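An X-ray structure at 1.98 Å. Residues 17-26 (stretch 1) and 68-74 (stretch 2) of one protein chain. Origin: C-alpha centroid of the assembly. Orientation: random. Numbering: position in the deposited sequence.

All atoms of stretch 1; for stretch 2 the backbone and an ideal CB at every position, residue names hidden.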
# COMPACT_ATOMS: atom_id res chain seq x y z
N SER A 17 -10.76 -12.98 -9.13
CA SER A 17 -10.99 -11.54 -9.29
C SER A 17 -12.31 -11.17 -8.66
O SER A 17 -13.39 -11.61 -9.05
CB SER A 17 -10.91 -11.19 -10.78
OG SER A 17 -11.20 -9.84 -11.04
N VAL A 18 -12.22 -10.36 -7.60
CA VAL A 18 -13.37 -9.96 -6.81
C VAL A 18 -13.22 -8.50 -6.38
O VAL A 18 -12.11 -7.96 -6.45
CB VAL A 18 -13.60 -10.78 -5.53
CG1 VAL A 18 -13.74 -12.28 -5.80
CG2 VAL A 18 -12.46 -10.53 -4.55
N LEU A 19 -14.36 -7.98 -5.93
CA LEU A 19 -14.39 -6.68 -5.25
C LEU A 19 -14.78 -6.94 -3.80
O LEU A 19 -15.69 -7.75 -3.55
CB LEU A 19 -15.32 -5.68 -5.92
CG LEU A 19 -14.86 -5.17 -7.29
CD1 LEU A 19 -15.92 -4.25 -7.88
CD2 LEU A 19 -13.50 -4.48 -7.22
N LEU A 20 -14.09 -6.28 -2.88
CA LEU A 20 -14.45 -6.46 -1.48
C LEU A 20 -15.83 -5.82 -1.26
O LEU A 20 -16.17 -4.86 -1.94
CB LEU A 20 -13.47 -5.82 -0.50
CG LEU A 20 -12.00 -6.20 -0.64
CD1 LEU A 20 -11.22 -5.96 0.65
CD2 LEU A 20 -11.88 -7.64 -1.09
N THR A 21 -16.57 -6.37 -0.32
CA THR A 21 -17.83 -5.79 0.11
C THR A 21 -17.59 -5.24 1.52
O THR A 21 -16.93 -5.92 2.32
CB THR A 21 -19.05 -6.72 0.14
OG1 THR A 21 -18.86 -7.74 1.13
CG2 THR A 21 -19.25 -7.40 -1.20
N PHE A 22 -18.04 -4.04 1.80
CA PHE A 22 -17.86 -3.39 3.09
C PHE A 22 -19.23 -3.07 3.69
O PHE A 22 -20.09 -2.64 2.92
CB PHE A 22 -17.02 -2.11 3.00
CG PHE A 22 -15.59 -2.33 2.54
CD1 PHE A 22 -15.26 -2.33 1.20
CD2 PHE A 22 -14.60 -2.56 3.47
CE1 PHE A 22 -13.95 -2.54 0.82
CE2 PHE A 22 -13.29 -2.76 3.09
CZ PHE A 22 -12.96 -2.76 1.76
N LYS A 23 -19.40 -3.28 4.98
CA LYS A 23 -20.61 -3.06 5.75
C LYS A 23 -20.37 -2.14 6.93
O LYS A 23 -19.31 -2.08 7.52
CB LYS A 23 -21.21 -4.37 6.26
CG LYS A 23 -21.70 -5.31 5.18
CD LYS A 23 -21.74 -6.75 5.71
CE LYS A 23 -23.13 -7.34 5.50
NZ LYS A 23 -23.54 -7.24 4.07
N GLY A 24 -21.45 -1.43 7.24
CA GLY A 24 -21.45 -0.43 8.28
C GLY A 24 -20.96 0.91 7.74
O GLY A 24 -20.74 1.85 8.50
N VAL A 25 -20.75 1.05 6.43
CA VAL A 25 -20.42 2.41 5.95
C VAL A 25 -21.25 2.74 4.73
O VAL A 25 -20.74 3.27 3.73
CB VAL A 25 -18.92 2.58 5.62
CG1 VAL A 25 -18.08 2.25 6.86
CG2 VAL A 25 -18.52 1.71 4.44
N ASP A 26 -22.54 2.41 4.80
CA ASP A 26 -23.46 2.67 3.70
C ASP A 26 -23.41 4.11 3.22
O ASP A 26 -23.34 5.06 4.00
CB ASP A 26 -24.87 2.30 4.18
CG ASP A 26 -25.02 0.80 4.38
OD1 ASP A 26 -24.17 0.01 3.92
OD2 ASP A 26 -26.02 0.41 5.03
N UNK A 68 -16.11 -14.16 3.46
CA UNK A 68 -15.12 -14.18 2.38
C UNK A 68 -15.19 -12.87 1.61
O UNK A 68 -16.26 -12.59 1.07
CB UNK A 68 -15.35 -15.37 1.44
N UNK A 69 -14.12 -12.09 1.57
CA UNK A 69 -14.07 -10.77 0.93
C UNK A 69 -15.16 -9.82 1.42
O UNK A 69 -15.60 -8.90 0.74
CB UNK A 69 -14.19 -10.93 -0.59
N UNK A 70 -15.58 -9.99 2.68
CA UNK A 70 -16.53 -9.16 3.38
C UNK A 70 -15.98 -8.66 4.71
O UNK A 70 -15.49 -9.38 5.59
CB UNK A 70 -17.83 -9.93 3.61
N UNK A 71 -16.07 -7.35 4.87
CA UNK A 71 -15.45 -6.58 5.94
C UNK A 71 -16.43 -5.63 6.60
O UNK A 71 -17.10 -4.82 5.94
CB UNK A 71 -14.25 -5.79 5.40
N UNK A 72 -16.54 -5.72 7.93
CA UNK A 72 -17.46 -4.83 8.63
C UNK A 72 -16.73 -3.82 9.51
O UNK A 72 -15.80 -4.11 10.26
CB UNK A 72 -18.43 -5.65 9.48
N UNK A 73 -17.19 -2.57 9.42
CA UNK A 73 -16.48 -1.52 10.13
C UNK A 73 -16.53 -1.78 11.62
O UNK A 73 -17.56 -2.23 12.12
CB UNK A 73 -17.07 -0.15 9.80
N UNK A 74 -15.43 -1.50 12.31
CA UNK A 74 -15.45 -1.62 13.76
C UNK A 74 -15.93 -0.29 14.36
O UNK A 74 -15.28 0.72 14.10
CB UNK A 74 -14.07 -2.00 14.30

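Two parallel strands pair here, with Thr 21, Phe 22 and Lys 23 set against positions 70, 71 and 72.

Position 68 precedes the pairing. Its CB points sideways, and no atom of stretch 1 lies within 5.5 Å of it. Stretch 1 sets almost no limit, and a polar or charged residue would do. The residue is Lys 68, which makes no contact with stretch 1.

Position 69 has phi 55° and psi 30°, a left-handed conformation. Glycine, asparagine and aspartate tolerate it best. The CB points sideways, 4.0 Å from Leu 20 CD2 and 4.3 Å from Val 18 CG2, so a compact side chain would pack against apolar groups. The carbonyl O accepts a hydrogen bond from Thr 21 N at 2.9 Å, nearly straight at 173°, and a weak one from Thr 21 OG1 at 3.5 Å. The residue is Asp 69. Its OD2 lies 3.6 Å from Val 18 CG2, and its OD1 4.0 Å from Leu 20 CD2. Stretch 1 offers the carboxylate no polar partner there; both oxygens are hydrogen-bonded elsewhere in the structure.

Position 70 is extended and pairs with Thr 21, with its CB on the face that carries Thr 21 and Lys 23. That CB is 3.5 Å from Thr 21 OG1, and the lysine chain runs nearby. An acid would suit the charge; threonine or glutamine could also fit. The residue is Glu 70. Its CD packs 3.6 Å from Lys 23 CD. Its OE1 stays 4.1 Å from Lys 23 NZ, so the opposite charges are near but form no salt bridge.

Position 71 pairs with Phe 22, and its CB lies on the same side of the sheet as that ring, 3.8 Å from Phe 22 CD2. Leu 20 lies on the same side. A large apolar residue is expected, aromatic or aliphatic. The backbone N donates to Thr 21 O at 3.0 Å, and O accepts from Lys 23 N at 2.9 Å. The residue is Phe 71. Its CE2 reaches Leu 20 CD1 at 3.9 Å.

Position 72 returns to the side of Thr 21 and Lys 23, opposite Lys 23 in register. Its CB is 4.2 Å from Lys 23 O. A beta-branched or polar residue would suit the extended backbone. The residue is Thr 72, with OG1 3.7 Å from Lys 23 CB, a contact rather than a hydrogen bond.

Position 73 points its CB toward stretch 1, 3.7 Å from Lys 23 O and 3.9 Å from Val 25 CG1. Little room is left on that side, so a small residue fits well. The backbone N donates to Lys 23 O at 2.9 Å, the last bond of the ladder. The residue is Ala 73, whose methyl packs on Val 25.

Position 74 points away, with nothing of stretch 1 near. Many residues would serve. It is Val 74, and it makes no contact.

Stretch 2, residues 68-74: KDEFTAV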
# COMPACT_ATOMS: atom_id res chain seq x y z
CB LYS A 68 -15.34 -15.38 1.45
CG LYS A 68 -14.15 -15.66 0.55
CD LYS A 68 -14.56 -16.14 -0.83
CE LYS A 68 -13.40 -16.59 -1.69
NZ LYS A 68 -13.82 -17.40 -2.87
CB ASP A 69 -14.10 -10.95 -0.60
CG ASP A 69 -12.96 -11.82 -1.09
OD1 ASP A 69 -11.78 -11.58 -0.73
OD2 ASP A 69 -13.21 -12.77 -1.86
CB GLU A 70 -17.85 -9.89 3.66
CG GLU A 70 -18.81 -9.01 4.47
CD GLU A 70 -19.99 -9.85 4.93
OE1 GLU A 70 -20.77 -10.30 4.06
OE2 GLU A 70 -20.16 -10.09 6.14
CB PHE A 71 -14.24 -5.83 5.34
CG PHE A 71 -13.05 -6.76 5.12
CD1 PHE A 71 -12.16 -6.96 6.15
CD2 PHE A 71 -12.86 -7.39 3.91
CE1 PHE A 71 -11.09 -7.82 5.98
CE2 PHE A 71 -11.79 -8.25 3.72
CZ PHE A 71 -10.91 -8.44 4.76
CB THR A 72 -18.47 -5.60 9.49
OG1 THR A 72 -19.31 -6.39 8.67
CG2 THR A 72 -19.43 -4.65 10.19
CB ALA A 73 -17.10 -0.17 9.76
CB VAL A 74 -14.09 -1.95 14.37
CG1 VAL A 74 -14.14 -1.74 15.88
CG2 VAL A 74 -13.67 -3.37 14.02
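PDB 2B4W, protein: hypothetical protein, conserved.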